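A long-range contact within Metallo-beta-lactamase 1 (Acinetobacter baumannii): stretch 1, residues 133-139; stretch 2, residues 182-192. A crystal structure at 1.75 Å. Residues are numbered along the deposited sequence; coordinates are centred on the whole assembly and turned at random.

Stretch 1 133-139: VYYPGGG
Stretch 2 182-192: QSARNTISKYP

Stretch 1 leaves a strand at Tyr134 (phi/psi -141/134) and continues as a loop along the last turns of a helix, residues 182-190 of stretch 2. Its contacts move from Lys190 and Tyr191 back to Ser183 as stretch 1 advances, so the two run in opposite senses. The helix is regular, with phi near -65° and psi near -40°; Tyr191 (-123/54) is the first residue to depart from it. The nearest CA atoms across the contact are those of Pro136 and Ser183, 4.9 Å apart, and 373 Å² is buried in total.

Val133 (-106/139, chi1 t) points away and makes no contact. Tyr134 (chi1 173°, chi2 59°) points toward the helix. Lys190, t at chi1 through chi3 and p at chi4, lays its chain over one ring face: its CD lies 3.6 Å from the Tyr134 ring centroid, 6° off the normal, a CH-pi contact. Its NZ sits 4.8 Å from the same centroid, 24° off the normal, so the charge also meets the pi cloud. At the ring edge, Tyr134 OH is 3.4 Å from Asn186 CB. Tyr191 (chi1 -56°, chi2 -72°) brings its OH to 3.4 Å from Tyr134 CB, while Tyr134 CD2, at the edge of the Tyr191 ring, makes an apolar contact with Tyr191 CE2 at 4.0 Å.

The CA-to-CB bond of Tyr135 (-96/111, chi1 t) points away; the side-chain end comes nearer without making contact. Pro136 (-82/-11, C-gamma endo) points toward the helix, its CB 3.3 Å from Thr187 OG1; that hydroxyl donates to Ser183 O at 3.0 Å within the helix (Thr187 chi1 m). Asn186 (chi1 -72°, chi2 -29°) donates from ND2 to Pro136 O at 3.0 Å and 162°, a nearly straight bond. Ser183 CA adds a CA-H...O contact to Pro136 O at 3.4 Å.

Gly137 (113/178) adopts angles that call for glycine; an ideal CB would also lie 2.6 Å from Ser183 OG, a clash. Ser183 (chi1 -55°) places OG 2.8 Å from Gly138 O, close enough to hydrogen-bond. Gly138 is at -72/156, and Gly139 (-163/-105) leaves the contact.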

ATOM      1  N   VAL A 133      -4.350   9.023   5.808  1.00 15.07           N
ATOM      2  CA  VAL A 133      -4.951   7.864   5.138  1.00 13.90           C
ATOM      3  C   VAL A 133      -6.291   8.270   4.563  1.00 14.47           C
ATOM      4  O   VAL A 133      -7.038   9.016   5.182  1.00 17.29           O
ATOM      5  CB  VAL A 133      -5.101   6.693   6.092  1.00 14.56           C
ATOM      6  CG1 VAL A 133      -5.615   5.416   5.356  1.00 13.59           C
ATOM      7  CG2 VAL A 133      -3.802   6.416   6.775  1.00 14.19           C
ATOM      8  N   TYR A 134      -6.577   7.792   3.360  1.00 13.96           N
ATOM      9  CA  TYR A 134      -7.807   8.120   2.662  1.00 15.29           C
ATOM     10  C   TYR A 134      -8.393   6.929   1.912  1.00 13.97           C
ATOM     11  O   TYR A 134      -7.693   6.233   1.164  1.00 13.52           O
ATOM     12  CB  TYR A 134      -7.565   9.237   1.666  1.00 15.54           C
ATOM     13  CG  TYR A 134      -8.713   9.582   0.727  1.00 15.31           C
ATOM     14  CD1 TYR A 134      -9.930   9.981   1.206  1.00 17.79           C
ATOM     15  CD2 TYR A 134      -8.535   9.556  -0.662  1.00 14.86           C
ATOM     16  CE1 TYR A 134     -10.974  10.320   0.358  1.00 18.63           C
ATOM     17  CE2 TYR A 134      -9.568   9.902  -1.525  1.00 16.19           C
ATOM     18  CZ  TYR A 134     -10.790  10.297  -0.995  1.00 17.52           C
ATOM     19  OH  TYR A 134     -11.864  10.643  -1.806  1.00 19.35           O
ATOM     20  N   TYR A 135      -9.692   6.741   2.076  1.00 14.48           N
ATOM     21  CA  TYR A 135     -10.426   5.791   1.251  1.00 14.65           C
ATOM     22  C   TYR A 135     -11.113   6.470   0.065  1.00 14.75           C
ATOM     23  O   TYR A 135     -12.083   7.218   0.248  1.00 16.17           O
ATOM     24  CB  TYR A 135     -11.453   5.077   2.116  1.00 15.11           C
ATOM     25  CG  TYR A 135     -12.331   4.106   1.378  1.00 15.31           C
ATOM     26  CD1 TYR A 135     -11.807   2.940   0.834  1.00 15.16           C
ATOM     27  CD2 TYR A 135     -13.696   4.332   1.260  1.00 16.64           C
ATOM     28  CE1 TYR A 135     -12.632   2.018   0.173  1.00 14.59           C
ATOM     29  CE2 TYR A 135     -14.521   3.415   0.594  1.00 17.99           C
ATOM     30  CZ  TYR A 135     -13.962   2.279   0.044  1.00 16.18           C
ATOM     31  OH  TYR A 135     -14.778   1.371  -0.588  1.00 17.41           O
ATOM     32  N   PRO A 136     -10.629   6.208  -1.148  1.00 14.72           N
ATOM     33  CA  PRO A 136     -11.192   6.854  -2.331  1.00 15.48           C
ATOM     34  C   PRO A 136     -12.449   6.165  -2.844  1.00 16.19           C
ATOM     35  O   PRO A 136     -13.159   6.737  -3.658  1.00 17.86           O
ATOM     36  CB  PRO A 136     -10.052   6.756  -3.355  1.00 15.17           C
ATOM     37  CG  PRO A 136      -9.333   5.472  -3.000  1.00 14.47           C
ATOM     38  CD  PRO A 136      -9.450   5.375  -1.478  1.00 13.55           C
ATOM     39  N   GLY A 137     -12.752   4.984  -2.326  1.00 15.61           N
ATOM     40  CA  GLY A 137     -13.856   4.200  -2.844  1.00 16.44           C
ATOM     41  C   GLY A 137     -13.250   2.973  -3.495  1.00 15.31           C
ATOM     42  O   GLY A 137     -12.024   2.829  -3.537  1.00 13.20           O
ATOM     43  N   GLY A 138     -14.099   2.076  -4.007  1.00 15.53           N
ATOM     44  CA  GLY A 138     -13.588   0.807  -4.496  1.00 14.92           C
ATOM     45  C   GLY A 138     -12.808   0.956  -5.785  1.00 14.52           C
ATOM     46  O   GLY A 138     -13.043   1.912  -6.518  1.00 14.00           O
ATOM     47  N   GLY A 139     -11.908   0.006  -6.054  1.00 14.83           N
ATOM     48  CA  GLY A 139     -11.114  -0.014  -7.287  1.00 15.25           C
ATOM     49  C   GLY A 139     -10.518  -1.398  -7.481  1.00 14.99           C
ATOM     50  O   GLY A 139     -11.223  -2.329  -7.823  1.00 15.21           O
ATOM     51  N   GLN A 182     -14.640   6.615 -10.632  1.00 22.50           N
ATOM     52  CA  GLN A 182     -14.951   7.726  -9.732  1.00 22.87           C
ATOM     53  C   GLN A 182     -13.953   7.739  -8.577  1.00 21.36           C
ATOM     54  O   GLN A 182     -13.557   8.801  -8.114  1.00 21.75           O
ATOM     55  CB  GLN A 182     -16.379   7.679  -9.192  1.00 24.60           C
ATOM     56  CG  GLN A 182     -16.753   8.967  -8.395  1.00 25.89           C
ATOM     57  OE1 GLN A 182     -16.986  10.484 -10.275  0.71 26.17           O
ATOM     58  NE2 GLN A 182     -15.597  11.139  -8.631  1.00 25.37           N
ATOM     59  N   SER A 183     -13.512   6.578  -8.115  1.00 19.37           N
ATOM     60  CA  SER A 183     -12.548   6.596  -7.028  1.00 18.99           C
ATOM     61  C   SER A 183     -11.233   7.216  -7.447  1.00 18.06           C
ATOM     62  O   SER A 183     -10.579   7.880  -6.655  1.00 17.35           O
ATOM     63  CB  SER A 183     -12.298   5.190  -6.505  1.00 17.69           C
ATOM     64  OG  SER A 183     -13.545   4.634  -6.146  1.00 19.87           O
ATOM     65  N   ALA A 184     -10.831   6.942  -8.680  1.00 17.36           N
ATOM     66  CA  ALA A 184      -9.606   7.496  -9.256  1.00 17.71           C
ATOM     67  C   ALA A 184      -9.736   9.014  -9.393  1.00 18.90           C
ATOM     68  O   ALA A 184      -8.796   9.780  -9.093  1.00 18.53           O
ATOM     69  CB  ALA A 184      -9.344   6.854 -10.600  1.00 17.33           C
ATOM     70  N   ARG A 185     -10.908   9.438  -9.861  1.00 20.35           N
ATOM     71  CA  ARG A 185     -11.235  10.842  -9.956  1.00 22.23           C
ATOM     72  C   ARG A 185     -11.177  11.494  -8.588  1.00 21.64           C
ATOM     73  O   ARG A 185     -10.681  12.607  -8.475  1.00 22.37           O
ATOM     74  CB  ARG A 185     -12.621  11.045 -10.555  1.00 25.17           C
ATOM     75  CG  ARG A 185     -12.749  10.680 -12.021  0.52 25.76           C
ATOM     76  CD  ARG A 185     -14.217  10.539 -12.403  1.00 28.09           C
ATOM     77  NE  ARG A 185     -14.400   9.920 -13.714  1.00 28.83           N
ATOM     78  CZ  ARG A 185     -15.537   9.352 -14.109  1.00 29.76           C
ATOM     79  NH1 ARG A 185     -16.585   9.315 -13.288  0.50 29.92           N
ATOM     80  NH2 ARG A 185     -15.626   8.810 -15.322  1.00 30.30           N
ATOM     81  N   ASN A 186     -11.674  10.814  -7.553  1.00 19.96           N
ATOM     82  CA  ASN A 186     -11.625  11.380  -6.192  1.00 19.84           C
ATOM     83  C   ASN A 186     -10.180  11.684  -5.801  1.00 19.46           C
ATOM     84  O   ASN A 186      -9.881  12.733  -5.251  1.00 20.34           O
ATOM     85  CB  ASN A 186     -12.247  10.422  -5.158  1.00 18.53           C
ATOM     86  CG  ASN A 186     -13.754  10.335  -5.276  1.00 20.48           C
ATOM     87  OD1 ASN A 186     -14.415  11.297  -5.696  1.00 21.96           O
ATOM     88  ND2 ASN A 186     -14.318   9.182  -4.884  1.00 20.09           N
ATOM     89  N   THR A 187      -9.293  10.752  -6.112  1.00 18.92           N
ATOM     90  CA  THR A 187      -7.893  10.825  -5.718  1.00 19.38           C
ATOM     91  C   THR A 187      -7.145  11.936  -6.487  1.00 20.59           C
ATOM     92  O   THR A 187      -6.329  12.680  -5.908  1.00 21.39           O
ATOM     93  CB  THR A 187      -7.218   9.464  -5.946  1.00 18.68           C
ATOM     94  OG1 THR A 187      -7.950   8.442  -5.234  1.00 18.68           O
ATOM     95  CG2 THR A 187      -5.774   9.485  -5.485  1.00 18.81           C
ATOM     96  N   ILE A 188      -7.458  12.071  -7.769  1.00 20.75           N
ATOM     97  CA  ILE A 188      -6.936  13.175  -8.568  1.00 22.24           C
ATOM     98  C   ILE A 188      -7.361  14.546  -8.004  1.00 24.16           C
ATOM     99  O   ILE A 188      -6.554  15.486  -7.982  1.00 25.41           O
ATOM    100  CB  ILE A 188      -7.406  13.056 -10.032  1.00 22.83           C
ATOM    101  CG1 ILE A 188      -6.697  11.879 -10.716  1.00 21.49           C
ATOM    102  CG2 ILE A 188      -7.191  14.370 -10.753  1.00 24.96           C
ATOM    103  CD1 ILE A 188      -7.399  11.384 -11.959  1.00 22.88           C
ATOM    104  N   SER A 189      -8.614  14.664  -7.557  1.00 24.98           N
ATOM    105  CA  SER A 189      -9.105  15.920  -6.985  1.00 26.96           C
ATOM    106  C   SER A 189      -8.476  16.246  -5.644  1.00 26.17           C
ATOM    107  O   SER A 189      -8.262  17.420  -5.317  1.00 27.14           O
ATOM    108  CB  SER A 189     -10.617  15.886  -6.804  1.00 29.67           C
ATOM    109  OG  SER A 189     -11.255  16.124  -8.044  1.00 32.28           O
ATOM    110  N   LYS A 190      -8.184  15.205  -4.870  1.00 23.66           N
ATOM    111  CA  LYS A 190      -7.693  15.395  -3.516  1.00 21.92           C
ATOM    112  C   LYS A 190      -6.202  15.713  -3.499  1.00 21.37           C
ATOM    113  O   LYS A 190      -5.762  16.498  -2.663  1.00 21.23           O
ATOM    114  CB  LYS A 190      -7.983  14.157  -2.664  1.00 19.55           C
ATOM    115  CG  LYS A 190      -7.996  14.455  -1.163  1.00 19.69           C
ATOM    116  CD  LYS A 190      -8.477  13.260  -0.399  1.00 18.74           C
ATOM    117  CE  LYS A 190      -8.370  13.463   1.123  1.00 19.13           C
ATOM    118  NZ  LYS A 190      -9.350  14.413   1.663  1.00 21.93           N
ATOM    119  N   TYR A 191      -5.440  15.144  -4.441  1.00 20.58           N
ATOM    120  CA  TYR A 191      -3.981  15.260  -4.407  1.00 20.59           C
ATOM    121  C   TYR A 191      -3.422  15.893  -5.693  1.00 22.05           C
ATOM    122  O   TYR A 191      -2.529  15.371  -6.333  1.00 21.59           O
ATOM    123  CB  TYR A 191      -3.365  13.896  -4.132  1.00 19.62           C
ATOM    124  CG  TYR A 191      -3.901  13.280  -2.837  1.00 17.93           C
ATOM    125  CD1 TYR A 191      -3.528  13.782  -1.607  1.00 18.58           C
ATOM    126  CD2 TYR A 191      -4.776  12.200  -2.863  1.00 17.52           C
ATOM    127  CE1 TYR A 191      -4.014  13.241  -0.426  1.00 19.04           C
ATOM    128  CE2 TYR A 191      -5.248  11.626  -1.696  1.00 17.55           C
ATOM    129  CZ  TYR A 191      -4.882  12.157  -0.477  1.00 18.90           C
ATOM    130  OH  TYR A 191      -5.364  11.612   0.691  1.00 19.45           O
ATOM    131  N   PRO A 192      -3.931  17.069  -6.050  1.00 24.78           N
ATOM    132  CA  PRO A 192      -3.455  17.656  -7.305  1.00 26.66           C
ATOM    133  C   PRO A 192      -1.945  17.984  -7.331  1.00 27.80           C
ATOM    134  O   PRO A 192      -1.378  18.075  -8.439  1.00 28.66           O
ATOM    135  CB  PRO A 192      -4.288  18.939  -7.411  1.00 29.45           C
ATOM    136  CG  PRO A 192      -4.596  19.299  -5.964  1.00 29.56           C
ATOM    137  CD  PRO A 192      -4.849  17.956  -5.327  1.00 26.29           C
TER